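Local coordinates for protein peptidoglycan D,D-transpeptidase PbpA (Mycobacterium tuberculosis, PDB 3UPP) that probably cross-links the peptidoglycan of the cell wall as a penicillin-sensitive D,D-transpeptidase, with a ring-opened cefotaxime bound in its active site, at residues A[195-200]-A[247-252]; A[212-217]-A[254-259]; A[128-133]-A[430-435]; A[408-413]-A[438-443]. All blocks are in the same frame, centred on the assembly; numbering follows the deposited sequence.

Interaction 1: A[195-200]-A[247-252]; sequences FKVITT and EAFVKS. With CEF (CEFOTAXIME, C3' cleaved, open, bound form), chain C.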
# COMPACT_ATOMS: atom_id res chain seq x y z
N PHE A 195 -10.13 -2.99 9.33
CA PHE A 195 -9.59 -3.95 10.31
C PHE A 195 -10.65 -4.96 10.79
O PHE A 195 -10.32 -6.03 11.33
CB PHE A 195 -8.96 -3.23 11.50
CG PHE A 195 -7.95 -4.04 12.24
CD1 PHE A 195 -6.73 -4.35 11.67
CD2 PHE A 195 -8.21 -4.50 13.53
CE1 PHE A 195 -5.78 -5.11 12.36
CE2 PHE A 195 -7.28 -5.27 14.24
CZ PHE A 195 -6.05 -5.57 13.64
N LYS A 196 -11.92 -4.62 10.58
CA LYS A 196 -13.01 -5.56 10.80
C LYS A 196 -12.76 -6.87 10.02
O LYS A 196 -13.30 -7.91 10.36
CB LYS A 196 -14.35 -4.94 10.43
CG LYS A 196 -14.73 -3.74 11.30
CD LYS A 196 -15.96 -3.08 10.74
CE LYS A 196 -16.57 -2.10 11.74
NZ LYS A 196 -17.51 -1.16 11.04
N VAL A 197 -11.91 -6.81 8.99
CA VAL A 197 -11.52 -8.03 8.28
C VAL A 197 -10.70 -8.95 9.20
O VAL A 197 -10.86 -10.17 9.17
CB VAL A 197 -10.76 -7.72 6.96
CG1 VAL A 197 -10.13 -8.98 6.38
CG2 VAL A 197 -11.69 -7.07 5.94
N ILE A 198 -9.86 -8.35 10.04
CA ILE A 198 -9.00 -9.11 10.96
C ILE A 198 -9.83 -9.64 12.13
O ILE A 198 -9.71 -10.82 12.49
CB ILE A 198 -7.80 -8.25 11.48
CG1 ILE A 198 -6.96 -7.74 10.29
CG2 ILE A 198 -6.96 -9.02 12.49
CD1 ILE A 198 -6.24 -8.82 9.53
N THR A 199 -10.66 -8.78 12.69
CA THR A 199 -11.56 -9.13 13.78
C THR A 199 -12.48 -10.29 13.37
O THR A 199 -12.71 -11.20 14.16
CB THR A 199 -12.40 -7.91 14.21
OG1 THR A 199 -11.53 -6.81 14.52
CG2 THR A 199 -13.26 -8.22 15.44
N THR A 200 -12.97 -10.24 12.14
CA THR A 200 -13.86 -11.27 11.60
C THR A 200 -13.07 -12.58 11.43
O THR A 200 -13.54 -13.64 11.85
CB THR A 200 -14.47 -10.80 10.26
OG1 THR A 200 -15.17 -9.57 10.47
CG2 THR A 200 -15.44 -11.80 9.71
N GLU A 247 -24.35 -9.40 8.09
CA GLU A 247 -25.04 -8.13 7.94
C GLU A 247 -24.23 -6.99 8.57
O GLU A 247 -24.10 -5.94 7.97
CB GLU A 247 -26.44 -8.20 8.56
CG GLU A 247 -27.34 -7.05 8.19
CD GLU A 247 -28.77 -7.19 8.74
OE1 GLU A 247 -29.05 -8.10 9.56
OE2 GLU A 247 -29.63 -6.37 8.36
N ALA A 248 -23.69 -7.22 9.77
CA ALA A 248 -22.93 -6.22 10.50
C ALA A 248 -21.68 -5.80 9.72
O ALA A 248 -21.19 -4.69 9.86
CB ALA A 248 -22.55 -6.74 11.87
N PHE A 249 -21.18 -6.73 8.91
CA PHE A 249 -19.92 -6.59 8.21
C PHE A 249 -20.14 -5.78 6.96
O PHE A 249 -19.37 -4.86 6.66
CB PHE A 249 -19.36 -7.97 7.86
CG PHE A 249 -18.04 -7.92 7.15
CD1 PHE A 249 -16.86 -8.07 7.85
CD2 PHE A 249 -17.99 -7.72 5.77
CE1 PHE A 249 -15.62 -8.02 7.20
CE2 PHE A 249 -16.77 -7.65 5.10
CZ PHE A 249 -15.57 -7.81 5.82
N VAL A 250 -21.19 -6.14 6.22
CA VAL A 250 -21.52 -5.48 4.95
C VAL A 250 -22.00 -4.05 5.18
O VAL A 250 -21.77 -3.18 4.35
CB VAL A 250 -22.51 -6.31 4.07
CG1 VAL A 250 -21.97 -7.75 3.88
CG2 VAL A 250 -23.94 -6.30 4.64
N LYS A 251 -22.64 -3.82 6.32
CA LYS A 251 -23.05 -2.47 6.69
C LYS A 251 -21.94 -1.74 7.45
O LYS A 251 -21.98 -0.51 7.60
CB LYS A 251 -24.35 -2.49 7.50
CG LYS A 251 -25.59 -2.86 6.68
CD LYS A 251 -26.88 -2.34 7.30
CE LYS A 251 -27.62 -3.45 8.02
NZ LYS A 251 -29.10 -3.25 8.05
N SER A 252 -20.95 -2.50 7.94
CA SER A 252 -19.84 -1.97 8.72
C SER A 252 -20.38 -1.29 9.97
O SER A 252 -20.17 -0.09 10.19
CB SER A 252 -18.98 -1.01 7.87
OG SER A 252 -17.67 -0.90 8.39
S1 CEF C . -19.05 3.51 9.92
C1 CEF C . -19.96 2.80 8.50
C2 CEF C . -19.22 2.89 7.32
C3 CEF C . -19.96 3.06 6.15
C4 CEF C . -17.81 2.79 7.26
C5 CEF C . -17.15 2.45 6.08
O1 CEF C . -17.42 1.35 5.45
O2 CEF C . -16.31 3.28 5.53
N1 CEF C . -17.03 2.63 8.33
C6 CEF C . -17.55 2.51 9.69
C7 CEF C . -16.45 2.80 10.71
C8 CEF C . -15.24 1.91 10.44
O3 CEF C . -14.11 2.30 10.76
N2 CEF C . -16.01 4.20 10.77
C9 CEF C . -16.33 4.95 11.84
O4 CEF C . -17.00 4.54 12.78
C10 CEF C . -15.77 6.38 11.84
N3 CEF C . -14.82 6.74 12.73
O5 CEF C . -14.30 5.65 13.83
C11 CEF C . -13.58 4.54 13.25
C12 CEF C . -16.22 7.25 10.94
C13 CEF C . -15.91 8.55 10.99
S2 CEF C . -16.68 9.24 9.70
C14 CEF C . -17.37 7.90 9.14
N4 CEF C . -18.16 7.84 8.07
N5 CEF C . -17.04 6.87 9.92

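Interaction 2: A[212-217]-A[254-259]; sequences EQLTAA and NTAFVQ. With CEF (CEFOTAXIME, C3' cleaved, open, bound form), chain C.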
# COMPACT_ATOMS: atom_id res chain seq x y z
N GLU A 212 -23.66 -15.75 13.31
CA GLU A 212 -23.48 -15.16 14.65
C GLU A 212 -24.29 -13.86 14.85
O GLU A 212 -24.27 -12.96 13.99
CB GLU A 212 -21.99 -14.88 14.89
CG GLU A 212 -21.66 -14.16 16.19
CD GLU A 212 -21.27 -15.09 17.33
OE1 GLU A 212 -20.95 -14.57 18.43
OE2 GLU A 212 -21.29 -16.33 17.15
N GLN A 213 -24.97 -13.75 15.99
CA GLN A 213 -25.81 -12.59 16.28
C GLN A 213 -25.11 -11.55 17.16
O GLN A 213 -24.72 -11.81 18.30
CB GLN A 213 -27.16 -13.01 16.90
CG GLN A 213 -28.08 -13.71 15.91
CD GLN A 213 -28.56 -12.81 14.77
OE1 GLN A 213 -28.42 -13.16 13.59
NE2 GLN A 213 -29.12 -11.66 15.11
N LEU A 214 -24.99 -10.35 16.61
CA LEU A 214 -24.28 -9.27 17.26
C LEU A 214 -25.19 -8.08 17.45
O LEU A 214 -26.04 -7.81 16.61
CB LEU A 214 -23.06 -8.88 16.42
CG LEU A 214 -22.02 -9.99 16.20
CD1 LEU A 214 -21.08 -9.62 15.06
CD2 LEU A 214 -21.26 -10.27 17.49
N THR A 215 -25.01 -7.37 18.57
CA THR A 215 -25.79 -6.17 18.87
C THR A 215 -25.98 -5.27 17.65
O THR A 215 -25.07 -5.10 16.83
CB THR A 215 -25.17 -5.33 20.03
OG1 THR A 215 -26.14 -4.39 20.51
CG2 THR A 215 -23.92 -4.56 19.58
N ALA A 216 -27.19 -4.73 17.54
CA ALA A 216 -27.52 -3.77 16.51
C ALA A 216 -27.55 -2.37 17.11
O ALA A 216 -27.67 -1.38 16.39
CB ALA A 216 -28.85 -4.11 15.88
N ALA A 217 -27.41 -2.30 18.43
CA ALA A 217 -27.50 -1.07 19.21
C ALA A 217 -26.65 0.08 18.65
O ALA A 217 -25.56 -0.17 18.16
CB ALA A 217 -27.13 -1.35 20.66
N ASN A 254 -20.29 -0.55 13.74
CA ASN A 254 -19.27 -0.48 14.78
C ASN A 254 -19.51 -1.34 16.01
O ASN A 254 -18.66 -2.14 16.36
CB ASN A 254 -19.05 0.96 15.21
CG ASN A 254 -18.40 1.79 14.14
OD1 ASN A 254 -17.79 1.27 13.19
ND2 ASN A 254 -18.49 3.11 14.30
N THR A 255 -20.66 -1.15 16.66
CA THR A 255 -20.95 -1.78 17.95
C THR A 255 -20.93 -3.31 17.84
O THR A 255 -20.48 -3.99 18.76
CB THR A 255 -22.30 -1.29 18.53
OG1 THR A 255 -23.38 -1.68 17.67
CG2 THR A 255 -22.30 0.24 18.69
N ALA A 256 -21.40 -3.83 16.71
CA ALA A 256 -21.35 -5.25 16.40
C ALA A 256 -19.92 -5.82 16.49
O ALA A 256 -19.73 -6.94 16.96
CB ALA A 256 -21.93 -5.52 15.01
N PHE A 257 -18.94 -5.03 16.06
CA PHE A 257 -17.55 -5.48 16.03
C PHE A 257 -16.79 -5.19 17.30
O PHE A 257 -15.88 -5.95 17.65
CB PHE A 257 -16.83 -4.99 14.78
CG PHE A 257 -17.18 -5.81 13.58
CD1 PHE A 257 -16.42 -6.93 13.24
CD2 PHE A 257 -18.29 -5.48 12.80
CE1 PHE A 257 -16.75 -7.70 12.13
CE2 PHE A 257 -18.62 -6.25 11.68
CZ PHE A 257 -17.85 -7.36 11.34
N VAL A 258 -17.19 -4.14 18.01
CA VAL A 258 -16.70 -3.92 19.37
C VAL A 258 -17.03 -5.14 20.21
O VAL A 258 -16.16 -5.72 20.84
CB VAL A 258 -17.32 -2.68 20.00
CG1 VAL A 258 -16.91 -2.56 21.46
CG2 VAL A 258 -16.94 -1.43 19.21
N GLN A 259 -18.31 -5.53 20.18
CA GLN A 259 -18.80 -6.70 20.88
C GLN A 259 -18.06 -7.96 20.44
O GLN A 259 -17.52 -8.68 21.27
CB GLN A 259 -20.32 -6.86 20.63
CG GLN A 259 -20.99 -7.99 21.44
CD GLN A 259 -22.48 -8.10 21.14
OE1 GLN A 259 -22.88 -8.36 20.00
NE2 GLN A 259 -23.30 -7.90 22.16
S1 CEF C . -19.05 3.51 9.92
C1 CEF C . -19.96 2.80 8.50
C2 CEF C . -19.22 2.89 7.32
C3 CEF C . -19.96 3.06 6.15
C4 CEF C . -17.81 2.79 7.26
C5 CEF C . -17.15 2.45 6.08
O1 CEF C . -17.42 1.35 5.45
O2 CEF C . -16.31 3.28 5.53
N1 CEF C . -17.03 2.63 8.33
C6 CEF C . -17.55 2.51 9.69
C7 CEF C . -16.45 2.80 10.71
C8 CEF C . -15.24 1.91 10.44
O3 CEF C . -14.11 2.30 10.76
N2 CEF C . -16.01 4.20 10.77
C9 CEF C . -16.33 4.95 11.84
O4 CEF C . -17.00 4.54 12.78
C10 CEF C . -15.77 6.38 11.84
N3 CEF C . -14.82 6.74 12.73
O5 CEF C . -14.30 5.65 13.83
C11 CEF C . -13.58 4.54 13.25
C12 CEF C . -16.22 7.25 10.94
C13 CEF C . -15.91 8.55 10.99
S2 CEF C . -16.68 9.24 9.70
C14 CEF C . -17.37 7.90 9.14
N4 CEF C . -18.16 7.84 8.07
N5 CEF C . -17.04 6.87 9.92

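Interaction 3: A[128-133]-A[430-435]; sequences PCKGAV and LVENGA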
# COMPACT_ATOMS: atom_id res chain seq x y z
N PRO A 128 -6.27 17.14 -6.04
CA PRO A 128 -5.39 16.05 -5.67
C PRO A 128 -5.58 15.53 -4.25
O PRO A 128 -5.75 16.32 -3.32
CB PRO A 128 -3.97 16.65 -5.83
CG PRO A 128 -4.16 17.87 -6.64
CD PRO A 128 -5.51 18.39 -6.22
N CYS A 129 -5.52 14.21 -4.11
CA CYS A 129 -5.54 13.56 -2.81
C CYS A 129 -4.14 13.46 -2.23
O CYS A 129 -3.16 13.29 -2.96
CB CYS A 129 -6.13 12.15 -2.91
SG CYS A 129 -7.84 12.03 -3.49
N LYS A 130 -4.07 13.58 -0.91
CA LYS A 130 -2.90 13.19 -0.14
C LYS A 130 -3.07 11.69 0.23
O LYS A 130 -4.15 11.28 0.66
CB LYS A 130 -2.87 14.05 1.13
CG LYS A 130 -1.53 14.61 1.46
CD LYS A 130 -1.64 15.85 2.33
CE LYS A 130 -1.42 15.53 3.81
NZ LYS A 130 -0.62 16.64 4.46
N GLY A 131 -2.04 10.86 0.03
CA GLY A 131 -2.12 9.45 0.46
C GLY A 131 -1.37 8.44 -0.38
O GLY A 131 -0.35 8.78 -0.98
N ALA A 132 -1.86 7.20 -0.44
CA ALA A 132 -1.17 6.10 -1.13
C ALA A 132 -2.10 5.16 -1.87
O ALA A 132 -3.24 4.95 -1.46
CB ALA A 132 -0.32 5.30 -0.13
N VAL A 133 -1.61 4.59 -2.97
CA VAL A 133 -2.25 3.45 -3.63
C VAL A 133 -1.20 2.34 -3.82
O VAL A 133 -0.10 2.58 -4.32
CB VAL A 133 -2.88 3.83 -4.99
CG1 VAL A 133 -3.51 2.61 -5.68
CG2 VAL A 133 -3.92 4.94 -4.82
N LEU A 430 -5.39 4.57 0.41
CA LEU A 430 -5.46 5.42 1.58
C LEU A 430 -5.54 6.85 1.08
O LEU A 430 -4.65 7.32 0.38
CB LEU A 430 -4.23 5.20 2.48
CG LEU A 430 -4.07 6.01 3.77
CD1 LEU A 430 -3.24 7.24 3.54
CD2 LEU A 430 -5.40 6.36 4.47
N VAL A 431 -6.62 7.54 1.40
CA VAL A 431 -6.72 8.95 1.13
C VAL A 431 -6.51 9.59 2.49
O VAL A 431 -7.37 9.49 3.39
CB VAL A 431 -8.05 9.34 0.45
CG1 VAL A 431 -8.24 10.84 0.43
CG2 VAL A 431 -8.10 8.80 -0.97
N GLU A 432 -5.33 10.19 2.65
CA GLU A 432 -4.88 10.70 3.93
C GLU A 432 -5.62 12.01 4.23
O GLU A 432 -5.70 12.91 3.38
CB GLU A 432 -3.37 10.92 3.91
CG GLU A 432 -2.81 11.34 5.26
CD GLU A 432 -1.36 11.72 5.21
OE1 GLU A 432 -0.96 12.64 5.94
OE2 GLU A 432 -0.60 11.09 4.45
N ASN A 433 -6.19 12.09 5.44
CA ASN A 433 -7.01 13.23 5.84
C ASN A 433 -8.21 13.46 4.93
O ASN A 433 -8.74 14.56 4.88
CB ASN A 433 -6.17 14.51 5.95
CG ASN A 433 -5.75 14.81 7.36
OD1 ASN A 433 -4.64 14.44 7.78
ND2 ASN A 433 -6.63 15.46 8.12
N GLY A 434 -8.61 12.40 4.23
CA GLY A 434 -9.82 12.37 3.40
C GLY A 434 -10.21 13.64 2.66
O GLY A 434 -11.27 14.23 2.93
N ALA A 435 -9.34 14.07 1.73
CA ALA A 435 -9.58 15.24 0.87
C ALA A 435 -9.65 16.54 1.68
O ALA A 435 -10.15 17.56 1.18
CB ALA A 435 -10.86 15.05 0.06

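Interaction 4: A[408-413]-A[438-443]; sequences TPPHAW and LSATGG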
# COMPACT_ATOMS: atom_id res chain seq x y z
N THR A 408 -11.27 16.23 13.34
CA THR A 408 -10.28 16.15 12.27
C THR A 408 -10.85 15.32 11.11
O THR A 408 -11.49 14.30 11.35
CB THR A 408 -8.97 15.45 12.75
OG1 THR A 408 -8.73 15.73 14.14
CG2 THR A 408 -7.76 15.91 11.93
N PRO A 409 -10.63 15.76 9.86
CA PRO A 409 -11.01 14.90 8.73
C PRO A 409 -10.39 13.48 8.82
O PRO A 409 -9.17 13.36 8.90
CB PRO A 409 -10.48 15.66 7.51
CG PRO A 409 -10.38 17.07 7.95
CD PRO A 409 -10.08 17.06 9.41
N PRO A 410 -11.21 12.42 8.80
CA PRO A 410 -10.68 11.06 8.92
C PRO A 410 -9.95 10.58 7.67
O PRO A 410 -10.13 11.16 6.59
CB PRO A 410 -11.95 10.21 9.14
CG PRO A 410 -13.02 10.96 8.45
CD PRO A 410 -12.69 12.42 8.66
N HIS A 411 -9.14 9.54 7.80
CA HIS A 411 -8.53 8.90 6.63
C HIS A 411 -9.59 8.05 5.95
O HIS A 411 -10.37 7.38 6.62
CB HIS A 411 -7.34 8.01 7.00
CG HIS A 411 -6.29 8.68 7.84
ND1 HIS A 411 -5.66 9.85 7.46
CD2 HIS A 411 -5.75 8.33 9.03
CE1 HIS A 411 -4.78 10.19 8.39
NE2 HIS A 411 -4.81 9.28 9.35
N ALA A 412 -9.62 8.08 4.62
CA ALA A 412 -10.50 7.24 3.83
C ALA A 412 -9.73 6.02 3.31
O ALA A 412 -8.70 6.17 2.66
CB ALA A 412 -11.07 8.03 2.70
N TRP A 413 -10.25 4.82 3.60
CA TRP A 413 -9.56 3.56 3.26
C TRP A 413 -10.45 2.70 2.35
O TRP A 413 -11.66 2.72 2.46
CB TRP A 413 -9.29 2.75 4.52
CG TRP A 413 -8.03 2.99 5.31
CD1 TRP A 413 -7.94 3.59 6.53
CD2 TRP A 413 -6.70 2.55 4.98
NE1 TRP A 413 -6.62 3.59 6.97
CE2 TRP A 413 -5.85 2.94 6.04
CE3 TRP A 413 -6.15 1.85 3.89
CZ2 TRP A 413 -4.47 2.65 6.06
CZ3 TRP A 413 -4.78 1.56 3.90
CH2 TRP A 413 -3.95 1.97 4.99
N LEU A 438 -14.29 16.80 6.40
CA LEU A 438 -14.69 16.08 7.60
C LEU A 438 -15.79 15.03 7.38
O LEU A 438 -15.94 14.11 8.20
CB LEU A 438 -15.02 17.03 8.73
CG LEU A 438 -14.10 16.88 9.94
CD1 LEU A 438 -14.00 18.21 10.65
CD2 LEU A 438 -14.61 15.79 10.90
N SER A 439 -16.51 15.15 6.27
CA SER A 439 -17.53 14.16 5.87
C SER A 439 -16.92 12.98 5.11
O SER A 439 -17.65 12.06 4.71
CB SER A 439 -18.60 14.81 4.98
OG SER A 439 -18.05 15.21 3.73
N ALA A 440 -15.61 13.02 4.89
CA ALA A 440 -14.90 11.99 4.16
C ALA A 440 -15.23 10.59 4.68
O ALA A 440 -15.32 10.38 5.90
CB ALA A 440 -13.40 12.22 4.24
N THR A 441 -15.46 9.66 3.75
CA THR A 441 -15.59 8.24 4.05
C THR A 441 -14.85 7.43 2.98
O THR A 441 -14.68 7.90 1.86
CB THR A 441 -17.05 7.73 4.09
OG1 THR A 441 -17.56 7.64 2.76
CG2 THR A 441 -17.95 8.60 4.95
N GLY A 442 -14.43 6.22 3.33
CA GLY A 442 -13.74 5.34 2.39
C GLY A 442 -14.54 5.04 1.14
O GLY A 442 -13.96 4.89 0.05
N GLY A 443 -15.86 4.93 1.29
CA GLY A 443 -16.78 4.64 0.19
C GLY A 443 -16.88 5.81 -0.76
O GLY A 443 -16.81 5.63 -1.99

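Interaction 1: A[195-200]-A[247-252]
The ring of Phe249 meets helix 196-205 edge-on. Thr200 OG1 stands 3.5 Å from Phe249 CD1, Val197 CG2 lies 4.0 Å from Phe249 CZ, and Lys196 O lies 3.9 Å from Phe249 CE1 in the plane of the ring. With CG anti to its backbone N (chi1 -179°), Phe249 carries the ring away from its own helix and across the gap to this rim of three groups. The carbonyl it points at is already engaged, because Thr200 OG1 and Thr200 N both donate to Lys196 O, from opposite faces of its plane. One face of the Phe195 ring carries Ile198 CB, 3.8 Å above its centre.

The second bridge is polar. Beyond CG the Lys196 chain is extended, which brings NZ to Ser252 OG as donor at 2.7 Å; Ser252 O is 3.0 Å from Lys196 NZ. Ser252 follows a helix closed by a Schellman motif, and its positive phi turns the chain there. NZ of Lys196 lies 3.9 Å from C8 of the opened cefotaxime, and further bonds join it to Ser193 OG and Asn254 OD1. This is consistent with the SxxK and SxN motifs of penicillin-binding proteins, Ser193 being the probable acylated serine; Lys395 NZ also bonds Ser252 OG.

Around the contact, Phe257 of helix 254-264 touches Lys196, Thr200 and Phe249, Leu373 and Ala377 of helix 364-380 meet Phe249, and helix 317-328 packs on Val197.

Interaction 2: A[212-217]-A[254-259]
Two hydrogen bonds, each using one side chain of helix 254-264, hold the backbone of residues 212-217. Gln259 reaches out along an extended chain, with CG anti to its backbone N (chi1 -174°), and its OE1 accepts from Thr215 N at 2.7 Å; the bond is nearly straight at hydrogen (165°), although the donor sits tilted from the amide plane. At the other end, Thr255 OG1 donates to Ala217 O over 2.7 Å, in the carbonyl plane. Thr215 OG1 reaches forward to accept from Ala217 N, an ST turn at the strand's end.

Strand 213-215 pairs with strand 242-244 in a small two-stranded sheet of the transpeptidase domain, and its axis passes that of residues 254-259 at 6.8 Å, with 113° between their directions. Asn254, near the helix start, is probably the SxN asparagine: its ND2 donates to O4 of the bound cefotaxime at 2.6 Å and to Glu230 O.

The apolar contact is Leu214 CB, 3.8 Å from Ala256 CB. Elsewhere carbon packs against oxygen: Leu214 CD1 lies 3.6 Å from Ala256 O, and Thr215 CG2 3.5 Å from Thr255 OG1, these two threonines meeting nearly at right angles.

Interaction 3: A[128-133]-A[430-435]
Leu430 lays CD1 against the bare backbone of Gly131, 4.0 Å from its CA, as the two chains pair in the antiparallel five-stranded sheet of the transpeptidase domain. The pairing of strands 131-136 and 425-431 is documented by three bonds. Ala132 and Leu430 form a hydrogen-bonded pair, Ala132 N to Leu430 O and Leu430 N to Ala132 O, each 2.9 Å; their side chains share one face of the sheet. Gly131 and Val431 make the neighbouring non-hydrogen-bonded pair, and past it Glu432 N reaches Lys130 O at 2.6 Å. At phi 148°, psi -150° a side chain on Gly131 would run into the preceding carbonyl oxygen and into Leu430 O, with which its CA makes a CA-H...O contact.

Lys130 meets Glu432 with a carbon, not its ammonium: Lys130 CE lies 3.6 Å from Glu432 OE1, whereas Lys130 NZ remains 4.3 Å from that oxygen, beyond a salt bridge. The other carboxylate oxygen, OE2, is held by Arg183 NE and Tyr189 OH. Val431 touches Ile449 of helix 442-457 and faces the sulfur of the Cys129-Cys125 disulfide with both methyls, Val431 CG1 and CG2, each 4.1 Å from Cys129 SG.

Interaction 4: A[408-413]-A[438-443]
Leu438 and Pro409 meet at about a right angle, the branched end of the leucine lying over one face of the peptide that joins Thr408 to Pro409. Leu438 CD2 comes to 3.5 Å from Thr408 O, and Leu438 CG to 3.6 Å from Pro409 N. A first torsion well away from the staggered positions (chi1 -117°) goes with this placement.

Next along, the ring of Pro410 is the next bump. The opposing chain offers it a hollow between Leu438 and Ala440, where the intervening Ser439 points away: Pro410 CD rests 3.7 Å from Leu438 O, and Pro410 CG settles 3.5 Å from Ala440 O. The methyl of Ala440 points to the other chain, nearest Pro410 O.

The two segments run nearly parallel, their end-to-end directions 10° apart, where strand 411-418 of the central sheet passes the start of helix 442-457, the C-terminal helix that packs on this sheet in the penicillin-binding transpeptidase fold. Thr441 is the N-cap; with OG1 set between its backbone N and carbonyl carbon (chi1 74°), it caps Ala444 N and also touches the bound cefotaxime.

At the helix start, side chains are small and the chains close up. Ala412 CB plugs the corner formed by Thr441 O, 3.7 Å away, and Gly442 CA, 3.8 Å away. Gly442, with no side chain to collide with Trp413 O, lets its CA come within 3.3 Å of that oxygen in a CA-H...O contact, while Trp413, whose CB points away from this contact, has NE1 bonded to Pro190 O.

In the fold
From the N terminus, residues 128-133 open the longest loop, which interaction 3 closes only at 430-435. Interactions 1 and 2 are nested inside it and cross each other: 195-200 and 212-217 come first, then 247-252 and 254-259 in the same order. They touch, Ala248 CB packing 3.4 Å from Ala256 CB, and tie helices 196-205, 245-250 and 254-264 and strand 213-215 together beside the cefotaxime. Interaction 4 opens later, at 408-413, and closes at 438-443, so it crosses interaction 3. These two also join, Val431 N lying 2.8 Å from Ala412 O, and link neighbouring strands of the five-stranded sheet to the C-terminal helix.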